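Local coordinates for protein bottromycin amidohydrolase (Streptomyces purpureus, PDB 6I5S) that probably hydrolyses an amide bond in a thiazoline-containing bottromycin precursor, as a zinc-dependent amidohydrolase that acts as gatekeeper of bottromycin biosynthesis, at residues H96-S101 against P298-A303; H134-R139 against V427-E432; P150-H153 against A157-I160; G232-V237 against V274-R279; L372-V377 against R407-G412. All coordinates share one frame; numbering follows the deposited sequence.

Interaction 1. Residues H96-S101 against P298-A303; sequences HVSSVS and PSRRPA
Arg300 reaches His96 and Ser98 through one guanidinium nitrogen and one ordered water. Its NH2 lies 3.3 Å from His96 O, at the edge of the guanidinium and near its plane, but the angle is poor and the pair is not a hydrogen bond. The water supplies the bonds instead: NH2 donates to it over 2.6 Å, the water sitting in the guanidinium plane. From there the water donates to His96 O, also at 2.6 Å. Its third bond, 2.9 Å long, is to Ser98 OG, so one small molecule joins a backbone carbonyl, a hydroxyl and a charged group. Ser98 OG is anti to its own carbonyl carbon (chi1 -66°), which brings the hydroxyl to the water and leaves Ser98 CB 3.7 Å from Arg300 NH2. The arginine spans the distance because its chain is extended from CG to NE, while the two backbones stay well apart, with 9.5 Å between Ser98 CA and Ser299 CA. One shell further out, Asp102 forms a salt bridge with Arg300 NH1 and accepts a hydrogen bond from Ser98 N, and it thus ties both sides of the contact together. The imidazole of His96 leads away from Arg300 and binds zinc through NE2, beside His94 and Asp348. The His-X-His pair at the end of strand 84-95, with the arginine holding the loop just behind it, belongs to the binuclear zinc site of the amidohydrolase superfamily, built on a TIM-like barrel.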
# COMPACT_ATOMS: atom_id res chain seq x y z
N HIS A 96 -6.57 -1.64 -1.59
CA HIS A 96 -7.89 -2.24 -1.71
C HIS A 96 -7.79 -3.24 -2.86
O HIS A 96 -8.17 -2.95 -3.99
CB HIS A 96 -8.97 -1.20 -1.93
CG HIS A 96 -9.20 -0.33 -0.72
ND1 HIS A 96 -9.82 -0.80 0.42
CD2 HIS A 96 -8.82 0.94 -0.45
CE1 HIS A 96 -9.85 0.16 1.33
NE2 HIS A 96 -9.25 1.22 0.82
N VAL A 97 -7.24 -4.40 -2.55
CA VAL A 97 -7.08 -5.49 -3.51
C VAL A 97 -8.43 -6.15 -3.68
O VAL A 97 -9.01 -6.64 -2.71
CB VAL A 97 -6.03 -6.46 -3.02
CG1 VAL A 97 -6.07 -7.74 -3.85
CG2 VAL A 97 -4.68 -5.76 -3.08
N SER A 98 -8.94 -6.14 -4.93
CA SER A 98 -10.23 -6.70 -5.29
C SER A 98 -10.14 -7.72 -6.42
O SER A 98 -11.14 -8.38 -6.71
CB SER A 98 -11.20 -5.59 -5.71
OG SER A 98 -11.48 -4.76 -4.61
N SER A 99 -8.97 -7.86 -7.04
CA SER A 99 -8.82 -8.77 -8.17
C SER A 99 -7.37 -9.22 -8.29
O SER A 99 -6.44 -8.60 -7.76
CB SER A 99 -9.25 -8.13 -9.51
OG SER A 99 -8.30 -7.22 -9.92
N VAL A 100 -7.19 -10.34 -8.98
CA VAL A 100 -5.84 -10.82 -9.26
C VAL A 100 -5.04 -9.81 -10.08
O VAL A 100 -3.81 -9.76 -9.97
CB VAL A 100 -5.91 -12.19 -9.96
CG1 VAL A 100 -6.64 -12.07 -11.28
CG2 VAL A 100 -4.52 -12.76 -10.17
N SER A 101 -5.71 -8.95 -10.86
CA SER A 101 -5.01 -7.87 -11.55
C SER A 101 -4.23 -7.00 -10.57
O SER A 101 -3.10 -6.59 -10.84
CB SER A 101 -6.02 -7.05 -12.34
OG SER A 101 -5.40 -5.91 -12.90
N PRO A 298 -13.11 -4.44 -15.03
CA PRO A 298 -14.47 -4.12 -15.48
C PRO A 298 -15.36 -3.56 -14.38
O PRO A 298 -16.14 -2.63 -14.62
CB PRO A 298 -14.98 -5.46 -16.02
CG PRO A 298 -13.74 -6.24 -16.31
CD PRO A 298 -12.77 -5.85 -15.29
N SER A 299 -15.21 -4.05 -13.14
CA SER A 299 -16.05 -3.58 -12.05
C SER A 299 -15.75 -2.13 -11.68
O SER A 299 -16.61 -1.44 -11.15
CB SER A 299 -15.88 -4.47 -10.82
OG SER A 299 -14.53 -4.48 -10.41
N ARG A 300 -14.51 -1.68 -11.88
CA ARG A 300 -14.13 -0.33 -11.54
C ARG A 300 -14.41 0.69 -12.63
O ARG A 300 -14.48 1.88 -12.33
CB ARG A 300 -12.65 -0.26 -11.21
CG ARG A 300 -12.31 -0.80 -9.85
CD ARG A 300 -10.82 -0.96 -9.76
NE ARG A 300 -10.45 -1.51 -8.48
CZ ARG A 300 -9.44 -2.34 -8.30
NH1 ARG A 300 -8.68 -2.74 -9.33
NH2 ARG A 300 -9.23 -2.79 -7.08
N ARG A 301 -14.57 0.26 -13.88
CA ARG A 301 -14.57 1.21 -14.99
C ARG A 301 -15.69 2.24 -14.87
O ARG A 301 -15.45 3.41 -15.23
CB ARG A 301 -14.65 0.44 -16.31
CG ARG A 301 -13.82 0.99 -17.45
CD ARG A 301 -13.69 -0.09 -18.56
NE ARG A 301 -12.55 -0.99 -18.36
CZ ARG A 301 -12.47 -2.23 -18.83
NH1 ARG A 301 -13.48 -2.75 -19.52
NH2 ARG A 301 -11.38 -2.97 -18.60
N PRO A 302 -16.90 1.91 -14.39
CA PRO A 302 -17.94 2.97 -14.30
C PRO A 302 -17.56 4.10 -13.37
O PRO A 302 -17.68 5.27 -13.74
CB PRO A 302 -19.19 2.19 -13.84
CG PRO A 302 -18.93 0.78 -14.31
CD PRO A 302 -17.44 0.58 -14.11
N ALA A 303 -17.07 3.79 -12.17
CA ALA A 303 -16.67 4.83 -11.23
C ALA A 303 -15.48 5.60 -11.76
O ALA A 303 -15.41 6.83 -11.61
CB ALA A 303 -16.32 4.19 -9.88
O HOH W 1 -10.43 -2.10 -4.87

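Interaction 2. Residues H134-R139 against V427-E432; sequences HAVLPR and VFLDGE
Val136 meets Val427 and Leu429 with no backbone bond between the two segments, the nearest alpha carbons, Val136 CA and Val427 CA, being 7.7 Å apart. Residues 134-139 form an irregular connection from helix 121-132 into strand 139-142, a helix-to-strand link of the amidohydrolase barrel. Residues 427-430 are a strand paired antiparallel with strand 421-424 in the mixed sheet. The contact is a small apolar one, and it is buried. Alternation along the strand turns Val427 and Leu429 to the same side, toward Val136, while Phe428 between them goes to the other side and meets Phe40 and Phe404. Each methyl of Val136 has its own neighbour. CG1 stands anti to the backbone N (chi1 177°) and comes within 4.4 Å of Leu429 CD1, whereas CG2 approaches the valine of the strand. The two valine side chains cross obliquely, and both branches of Val427 take part. Leu31 of helix 23-31 touches Val136 and Leu429 alike, and Leu107 of helix 100-108 also packs on Val136, so these helices complete the apolar surroundings. At the far end of the strand Asp430 N-caps helix 431-444, its OD1 accepting a hydrogen bond from Asp433 N. Val136 CG2 lies 4.1 Å from Val427 CG1 and 4.2 Å from Val427 CG2, touching both methyls of that residue.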
# COMPACT_ATOMS: atom_id res chain seq x y z
N HIS A 134 0.89 -22.04 -3.21
CA HIS A 134 0.15 -22.48 -4.39
C HIS A 134 0.10 -21.47 -5.52
O HIS A 134 -0.25 -21.84 -6.65
CB HIS A 134 -1.29 -22.84 -4.02
CG HIS A 134 -1.39 -24.09 -3.22
ND1 HIS A 134 -0.47 -25.12 -3.29
CD2 HIS A 134 -2.31 -24.47 -2.31
CE1 HIS A 134 -0.84 -26.10 -2.47
NE2 HIS A 134 -1.96 -25.73 -1.87
N ALA A 135 0.43 -20.20 -5.24
CA ALA A 135 0.55 -19.16 -6.25
C ALA A 135 1.50 -18.12 -5.71
O ALA A 135 1.60 -17.92 -4.49
CB ALA A 135 -0.80 -18.51 -6.55
N VAL A 136 2.18 -17.42 -6.61
CA VAL A 136 3.06 -16.33 -6.23
C VAL A 136 2.20 -15.10 -6.02
O VAL A 136 1.55 -14.63 -6.97
CB VAL A 136 4.11 -16.09 -7.32
CG1 VAL A 136 4.98 -14.92 -6.97
CG2 VAL A 136 5.01 -17.30 -7.40
N LEU A 137 2.18 -14.57 -4.80
CA LEU A 137 1.39 -13.37 -4.57
C LEU A 137 1.95 -12.61 -3.36
O LEU A 137 2.73 -13.16 -2.57
CB LEU A 137 -0.10 -13.71 -4.41
CG LEU A 137 -0.47 -14.94 -3.62
CD1 LEU A 137 0.26 -14.97 -2.34
CD2 LEU A 137 -1.96 -14.95 -3.41
N PRO A 138 1.63 -11.33 -3.24
CA PRO A 138 2.06 -10.58 -2.06
C PRO A 138 1.31 -11.08 -0.83
O PRO A 138 0.16 -11.54 -0.93
CB PRO A 138 1.65 -9.13 -2.37
CG PRO A 138 1.14 -9.13 -3.78
CD PRO A 138 0.78 -10.56 -4.13
N ARG A 139 1.95 -10.91 0.33
CA ARG A 139 1.34 -11.36 1.58
C ARG A 139 0.40 -10.29 2.11
O ARG A 139 0.83 -9.14 2.28
CB ARG A 139 2.45 -11.64 2.58
CG ARG A 139 2.01 -12.18 3.97
CD ARG A 139 1.49 -13.64 3.85
NE ARG A 139 1.31 -14.24 5.17
CZ ARG A 139 1.93 -15.34 5.62
NH1 ARG A 139 2.77 -16.03 4.86
NH2 ARG A 139 1.68 -15.74 6.86
N VAL A 427 10.77 -17.17 -4.61
CA VAL A 427 10.67 -17.31 -6.07
C VAL A 427 11.27 -16.05 -6.69
O VAL A 427 10.84 -14.94 -6.38
CB VAL A 427 9.22 -17.49 -6.52
CG1 VAL A 427 9.10 -17.40 -8.02
CG2 VAL A 427 8.63 -18.79 -5.98
N PHE A 428 12.20 -16.23 -7.60
CA PHE A 428 12.86 -15.09 -8.24
C PHE A 428 12.19 -14.79 -9.56
O PHE A 428 12.32 -15.55 -10.52
CB PHE A 428 14.34 -15.34 -8.47
CG PHE A 428 15.10 -14.11 -8.99
CD1 PHE A 428 15.25 -12.99 -8.17
CD2 PHE A 428 15.67 -14.08 -10.27
CE1 PHE A 428 15.93 -11.87 -8.62
CE2 PHE A 428 16.35 -12.94 -10.71
CZ PHE A 428 16.51 -11.85 -9.89
N LEU A 429 11.52 -13.65 -9.63
CA LEU A 429 10.95 -13.12 -10.87
C LEU A 429 12.00 -12.21 -11.50
O LEU A 429 12.24 -11.11 -10.97
CB LEU A 429 9.68 -12.34 -10.61
CG LEU A 429 8.59 -13.06 -9.74
CD1 LEU A 429 7.46 -12.15 -9.39
CD2 LEU A 429 8.11 -14.31 -10.51
N ASP A 430 12.58 -12.62 -12.62
CA ASP A 430 13.56 -11.78 -13.28
C ASP A 430 12.87 -10.72 -14.15
O ASP A 430 11.66 -10.62 -14.21
CB ASP A 430 14.59 -12.61 -14.08
CG ASP A 430 14.02 -13.31 -15.29
OD1 ASP A 430 12.98 -12.92 -15.82
OD2 ASP A 430 14.64 -14.31 -15.74
N GLY A 431 13.68 -9.89 -14.81
CA GLY A 431 13.11 -8.76 -15.52
C GLY A 431 12.19 -9.18 -16.64
O GLY A 431 11.19 -8.54 -16.91
N GLU A 432 12.51 -10.30 -17.30
CA GLU A 432 11.62 -10.76 -18.35
C GLU A 432 10.35 -11.32 -17.77
O GLU A 432 9.28 -11.15 -18.36
CB GLU A 432 12.33 -11.81 -19.24
CG GLU A 432 13.51 -11.22 -20.04
CD GLU A 432 14.01 -12.12 -21.17
OE1 GLU A 432 13.63 -13.31 -21.20
OE2 GLU A 432 14.80 -11.64 -22.02

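Interaction 3. Residues P150-H153 against A157-I160; sequences PGSH and AATI
Ile160 fits against Pro150 and Ser152 with two different branches, and this is the close part of the contact. Its CD1 stops 3.7 Å from Ser152 CB, and its CG2 stands 3.8 Å from Pro150 N. CG2 is anti to the backbone N of Ile160, while CG1 is anti to the carbonyl carbon (chi1 -55°); the two branches therefore diverge, one to the proline and the other to the serine. Against the proline ring itself the approach is wider, with 4.3 Å between Ile160 CG2 and Pro150 CD. The other end is looser: Ala158 CB comes only to 4.2 Å from Ser152 OG, a plain van der Waals neighbour of a polar atom. That hydroxyl is engaged elsewhere, hydrogen-bonded to Asp148 OD2 and to Val154 N, which probably fixes the rotation of the hydroxyl. No hydrogen bond joins the two segments, and several of their residues are exposed to solvent, including Pro150, which also touches Glu189. Between Pro150 and Ser152, Gly151 has a positive phi (78°), where a beta carbon would run into the carbonyl oxygen of Pro150. Behind the contact, backbone bonds from Thr159 to Val146 and Asp148 pair the strands. The segments are the two ends of a surface loop that connects strand 147-148 to its parallel neighbour, strand 159-160, a short two-stranded parallel sheet at the periphery of the amidohydrolase domain, with the side chain of Ala158 about 12 Å from a zinc ion.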
# COMPACT_ATOMS: atom_id res chain seq x y z
N PRO A 150 -23.50 4.29 13.92
CA PRO A 150 -24.74 4.66 13.24
C PRO A 150 -24.53 6.02 12.59
O PRO A 150 -23.68 6.82 12.98
CB PRO A 150 -25.79 4.67 14.36
CG PRO A 150 -25.05 4.59 15.63
CD PRO A 150 -23.63 4.23 15.38
N GLY A 151 -25.27 6.27 11.54
CA GLY A 151 -24.97 7.48 10.81
C GLY A 151 -23.75 7.36 9.94
O GLY A 151 -23.32 8.36 9.36
N SER A 152 -23.19 6.16 9.81
CA SER A 152 -22.17 5.86 8.83
C SER A 152 -22.58 6.35 7.45
O SER A 152 -23.75 6.25 7.06
CB SER A 152 -21.94 4.33 8.78
OG SER A 152 -21.10 4.00 7.70
N HIS A 153 -21.60 6.86 6.69
CA HIS A 153 -21.80 7.14 5.28
C HIS A 153 -21.65 5.90 4.39
O HIS A 153 -21.90 5.98 3.19
CB HIS A 153 -20.81 8.21 4.85
CG HIS A 153 -21.10 9.58 5.41
ND1 HIS A 153 -20.86 10.74 4.70
CD2 HIS A 153 -21.64 9.96 6.60
CE1 HIS A 153 -21.24 11.78 5.44
NE2 HIS A 153 -21.70 11.33 6.59
N ALA A 157 -21.55 -1.43 3.53
CA ALA A 157 -20.29 -2.13 3.59
C ALA A 157 -19.70 -2.19 4.99
O ALA A 157 -18.85 -3.06 5.25
CB ALA A 157 -19.29 -1.45 2.66
N ALA A 158 -20.10 -1.31 5.89
CA ALA A 158 -19.50 -1.27 7.21
C ALA A 158 -20.25 -2.18 8.18
O ALA A 158 -21.44 -2.43 8.05
CB ALA A 158 -19.49 0.16 7.78
N THR A 159 -19.51 -2.65 9.18
CA THR A 159 -20.09 -3.31 10.35
C THR A 159 -20.46 -2.21 11.33
O THR A 159 -19.57 -1.57 11.88
CB THR A 159 -19.07 -4.24 10.96
OG1 THR A 159 -18.67 -5.17 9.98
CG2 THR A 159 -19.64 -5.02 12.20
N ILE A 160 -21.76 -2.00 11.58
CA ILE A 160 -22.21 -0.93 12.45
C ILE A 160 -22.13 -1.37 13.89
O ILE A 160 -22.76 -2.37 14.30
CB ILE A 160 -23.63 -0.47 12.09
CG1 ILE A 160 -23.73 -0.07 10.62
CG2 ILE A 160 -24.03 0.66 13.00
CD1 ILE A 160 -22.77 1.01 10.20

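Interaction 4. Residues G232-V237 against V274-R279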
# COMPACT_ATOMS: atom_id res chain seq x y z
N GLY A 232 -7.98 13.89 10.92
CA GLY A 232 -7.62 14.29 12.27
C GLY A 232 -6.75 15.52 12.29
O GLY A 232 -7.03 16.49 12.98
N PHE A 233 -5.65 15.49 11.52
CA PHE A 233 -4.90 16.72 11.27
C PHE A 233 -5.68 17.64 10.33
O PHE A 233 -5.61 18.87 10.45
CB PHE A 233 -3.53 16.38 10.67
CG PHE A 233 -2.64 15.58 11.60
CD1 PHE A 233 -1.98 16.22 12.65
CD2 PHE A 233 -2.55 14.22 11.47
CE1 PHE A 233 -1.20 15.48 13.52
CE2 PHE A 233 -1.78 13.47 12.33
CZ PHE A 233 -1.09 14.12 13.36
N VAL A 234 -6.37 17.06 9.36
CA VAL A 234 -7.31 17.77 8.50
C VAL A 234 -8.61 16.99 8.51
O VAL A 234 -8.61 15.80 8.81
CB VAL A 234 -6.75 17.91 7.06
CG1 VAL A 234 -5.45 18.62 7.11
CG2 VAL A 234 -6.59 16.59 6.42
N PRO A 235 -9.70 17.63 8.16
CA PRO A 235 -10.98 16.93 8.15
C PRO A 235 -11.13 16.03 6.93
O PRO A 235 -10.55 16.26 5.87
CB PRO A 235 -12.00 18.08 8.11
CG PRO A 235 -11.31 19.17 7.53
CD PRO A 235 -9.85 19.06 7.81
N ASN A 236 -11.93 14.99 7.10
CA ASN A 236 -12.34 14.18 5.97
C ASN A 236 -13.38 14.96 5.18
O ASN A 236 -14.60 14.85 5.41
CB ASN A 236 -12.90 12.82 6.43
CG ASN A 236 -13.34 11.98 5.28
OD1 ASN A 236 -13.26 12.40 4.10
ND2 ASN A 236 -13.80 10.78 5.58
N VAL A 237 -12.90 15.84 4.29
CA VAL A 237 -13.79 16.70 3.53
C VAL A 237 -14.64 15.92 2.53
O VAL A 237 -15.63 16.44 2.02
CB VAL A 237 -12.98 17.80 2.80
CG1 VAL A 237 -12.30 18.70 3.81
CG2 VAL A 237 -11.97 17.22 1.83
N VAL A 274 -1.06 10.18 -2.89
CA VAL A 274 -1.46 9.85 -4.27
C VAL A 274 -2.97 9.78 -4.42
O VAL A 274 -3.51 10.15 -5.48
CB VAL A 274 -0.79 8.54 -4.72
CG1 VAL A 274 -1.17 7.35 -3.82
CG2 VAL A 274 -1.10 8.24 -6.21
N ALA A 275 -3.67 9.31 -3.39
CA ALA A 275 -5.14 9.25 -3.44
C ALA A 275 -5.79 10.63 -3.28
O ALA A 275 -6.76 10.95 -3.98
CB ALA A 275 -5.64 8.27 -2.34
N TRP A 276 -5.31 11.44 -2.34
CA TRP A 276 -5.71 12.86 -2.29
C TRP A 276 -5.56 13.53 -3.65
O TRP A 276 -6.46 14.23 -4.12
CB TRP A 276 -4.87 13.59 -1.26
CG TRP A 276 -5.31 13.55 0.18
CD1 TRP A 276 -4.73 12.81 1.20
CD2 TRP A 276 -6.36 14.31 0.77
NE1 TRP A 276 -5.35 13.10 2.40
CE2 TRP A 276 -6.35 14.02 2.17
CE3 TRP A 276 -7.27 15.26 0.27
CZ2 TRP A 276 -7.25 14.62 3.06
CZ3 TRP A 276 -8.15 15.87 1.17
CH2 TRP A 276 -8.14 15.52 2.56
N ARG A 277 -4.39 13.36 -4.26
CA ARG A 277 -4.11 13.97 -5.57
C ARG A 277 -5.12 13.51 -6.61
O ARG A 277 -5.67 14.30 -7.36
CB ARG A 277 -2.69 13.56 -5.99
CG ARG A 277 -2.16 14.12 -7.34
CD ARG A 277 -1.72 15.60 -7.20
NE ARG A 277 -0.64 15.70 -6.24
CZ ARG A 277 -0.20 16.88 -5.78
NH1 ARG A 277 0.77 16.93 -4.89
NH2 ARG A 277 -0.75 18.02 -6.18
N ALA A 278 -5.40 12.21 -6.66
CA ALA A 278 -6.36 11.73 -7.65
C ALA A 278 -7.77 12.25 -7.39
O ALA A 278 -8.50 12.51 -8.35
CB ALA A 278 -6.33 10.18 -7.68
N ARG A 279 -8.18 12.45 -6.13
CA ARG A 279 -9.52 12.96 -5.84
C ARG A 279 -9.73 14.41 -6.28
O ARG A 279 -10.89 14.85 -6.39
CB ARG A 279 -9.83 12.83 -4.33
CG ARG A 279 -9.90 11.38 -3.82
CD ARG A 279 -9.93 11.28 -2.27
NE ARG A 279 -9.56 9.95 -1.74
CZ ARG A 279 -9.02 9.72 -0.53
NH1 ARG A 279 -8.76 10.71 0.33
NH2 ARG A 279 -8.71 8.49 -0.18
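Trp276 makes this contact almost alone, pushing the six-membered part of its indole out from helix 273-280 to a loop whose nearest alpha carbon, that of Val237, is 10.7 Å from Trp276 CA. The loop, 232-237, follows strand 226-228 and leads to helix 245-254 in the barrel of the amidohydrolase fold. Three consecutive rim atoms of the indole each meet a different loop residue. CZ2 lies 4.0 Å from Val234 CG2, and CZ3 lies 4.1 Å from Val237 CG2, both methyls approaching obliquely. Each of these methyls sits between the backbone N and the carbonyl carbon of its own valine (chi1 -58° in Val234). The Val234 and Trp276 side chains approach from opposite directions, whereas Val237 crosses the tryptophan at about a right angle. Asn236 centres an inverse gamma turn, in which Val237 N bonds weakly to Pro235 O. Leu329 and Leu249 complete the buried surroundings, each touching both Val234 and Trp276. The indole is held at its other end too, since Trp276 NE1 donates to the carbonyl O of His229, a zinc ligand. Pro235 O itself stands at the edge of the indole, near its plane, 4.2 Å from Trp276 CH2.

Interaction 5. Residues L372-V377 against R407-G412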
# COMPACT_ATOMS: atom_id res chain seq x y z
N LEU A 372 11.04 14.53 1.52
CA LEU A 372 11.58 13.34 2.16
C LEU A 372 12.74 12.80 1.34
O LEU A 372 12.67 12.69 0.11
CB LEU A 372 10.50 12.27 2.28
CG LEU A 372 10.42 11.60 3.66
CD1 LEU A 372 10.02 12.58 4.67
CD2 LEU A 372 9.45 10.40 3.62
N GLY A 373 13.82 12.42 2.03
CA GLY A 373 14.96 11.83 1.36
C GLY A 373 14.77 10.35 0.99
O GLY A 373 13.77 9.70 1.32
N PHE A 374 15.80 9.81 0.30
CA PHE A 374 15.75 8.44 -0.19
C PHE A 374 15.64 7.46 0.97
O PHE A 374 14.81 6.54 0.96
CB PHE A 374 16.99 8.12 -1.04
CG PHE A 374 17.10 6.68 -1.38
CD1 PHE A 374 16.27 6.11 -2.34
CD2 PHE A 374 18.03 5.87 -0.77
CE1 PHE A 374 16.36 4.80 -2.64
CE2 PHE A 374 18.12 4.52 -1.09
CZ PHE A 374 17.29 3.99 -2.02
N GLY A 375 16.50 7.63 1.98
CA GLY A 375 16.51 6.73 3.12
C GLY A 375 15.19 6.73 3.86
O GLY A 375 14.67 5.68 4.22
N ALA A 376 14.63 7.93 4.10
CA ALA A 376 13.37 8.05 4.81
C ALA A 376 12.24 7.37 4.05
O ALA A 376 11.40 6.67 4.63
CB ALA A 376 13.05 9.53 5.07
N VAL A 377 12.18 7.60 2.74
CA VAL A 377 11.05 7.02 2.01
C VAL A 377 11.24 5.51 1.87
O VAL A 377 10.26 4.73 1.95
CB VAL A 377 10.88 7.75 0.66
CG1 VAL A 377 11.93 7.32 -0.34
CG2 VAL A 377 9.49 7.54 0.14
N ARG A 407 21.42 -1.38 -11.09
CA ARG A 407 22.01 -0.10 -10.74
C ARG A 407 21.37 0.40 -9.45
O ARG A 407 20.24 0.02 -9.13
CB ARG A 407 21.81 0.93 -11.85
CG ARG A 407 22.50 0.58 -13.17
CD ARG A 407 22.29 1.65 -14.24
NE ARG A 407 23.03 1.36 -15.47
CZ ARG A 407 23.01 2.11 -16.57
NH1 ARG A 407 22.29 3.22 -16.63
NH2 ARG A 407 23.73 1.74 -17.63
N HIS A 408 22.08 1.23 -8.71
CA HIS A 408 21.54 1.69 -7.44
C HIS A 408 20.22 2.41 -7.69
O HIS A 408 20.14 3.24 -8.61
CB HIS A 408 22.55 2.60 -6.73
CG HIS A 408 22.20 2.86 -5.30
ND1 HIS A 408 21.11 3.61 -4.94
CD2 HIS A 408 22.75 2.42 -4.15
CE1 HIS A 408 21.01 3.64 -3.62
NE2 HIS A 408 22.00 2.93 -3.12
N PRO A 409 19.15 2.10 -6.94
CA PRO A 409 17.84 2.68 -7.28
C PRO A 409 17.71 4.16 -6.96
O PRO A 409 16.78 4.79 -7.47
CB PRO A 409 16.86 1.83 -6.45
CG PRO A 409 17.66 1.36 -5.28
CD PRO A 409 19.05 1.14 -5.83
N ASP A 410 18.61 4.74 -6.18
CA ASP A 410 18.65 6.19 -6.03
C ASP A 410 19.26 6.92 -7.24
O ASP A 410 19.40 8.14 -7.19
CB ASP A 410 19.41 6.56 -4.76
CG ASP A 410 19.14 8.00 -4.30
OD1 ASP A 410 18.17 8.64 -4.80
OD2 ASP A 410 19.91 8.47 -3.43
N ASP A 411 19.65 6.20 -8.29
CA ASP A 411 20.09 6.82 -9.54
C ASP A 411 19.21 6.34 -10.69
O ASP A 411 18.50 5.33 -10.58
CB ASP A 411 21.55 6.49 -9.83
CG ASP A 411 22.51 7.16 -8.84
OD1 ASP A 411 23.32 6.45 -8.19
OD2 ASP A 411 22.43 8.40 -8.69
N GLY A 412 19.22 7.08 -11.79
CA GLY A 412 18.50 6.64 -12.96
C GLY A 412 17.05 7.07 -12.96
O GLY A 412 16.51 7.52 -11.95
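Phe374, in the first turn of helix 374-381, faces a type I beta turn from His408 to Asp411, and the alpha carbons of Phe374 and Asp410 come to 6.9 Å of each other. Asp410 lies over one face of the phenyl ring. Its CB stands 4.0 Å from the ring centroid and 9° off the normal, a CH-pi contact, and its carboxylate continues over the same face toward the CG end of the ring, the two planes only 8° apart. The side chains slide past each other in opposite directions, so Asp410 OD2 ends 3.8 Å from Phe374 CB. Both start alike: CG is anti to the backbone N in Phe374 (chi1 171°) and in Asp410; with these torsions each side chain extends toward the other and the carboxylate stacks on the ring. Residues 407-412 lie in the loop between strands 402-405 and 421-424, an antiparallel pair of the mixed sheet, and the contact thereby joins this hairpin-like link to the start of a helix that has Gly373 as its N-cap. The far end of the ring meets two other residues of the turn. Phe374 CE2 lies 3.9 Å from His408 CE1, at the imidazole edge, and Phe374 CZ is 4.2 Å from Pro409 CG. An alanine in place of Phe374 would leave Asp410 without the ring beneath its CB and is likely to open a gap beside His408 and Pro409. The imidazole is held from within the turn, its ND1 accepting a bond of 3.0 Å from Asp410 N, nearly in the ring plane. Tyr85 packs edge-to-face with His408, and Ile46 touches His408 and Pro409.

From the N terminus, interaction 1 opens at residues 96-101, which hold a zinc ligand, and closes at 298-303, at the start of helix 301-313. Interaction 2 opens within that span, at 134-139, but closes only at 427-432, so the two cross; it ties the link before strand 139-142 to strand 427-430. Interactions 3 and 4 follow in series, both falling within the spans of interactions 1 and 2: the first closes a short surface loop, the second joins a loop to helix 273-280. Interaction 5 opens after interaction 1 has closed and lies within interaction 2, linking helix 374-381 to the loop between strands 402-405 and 421-424. None touch; interactions 3 and 5 are farthest apart, their centres 41 Å from each other.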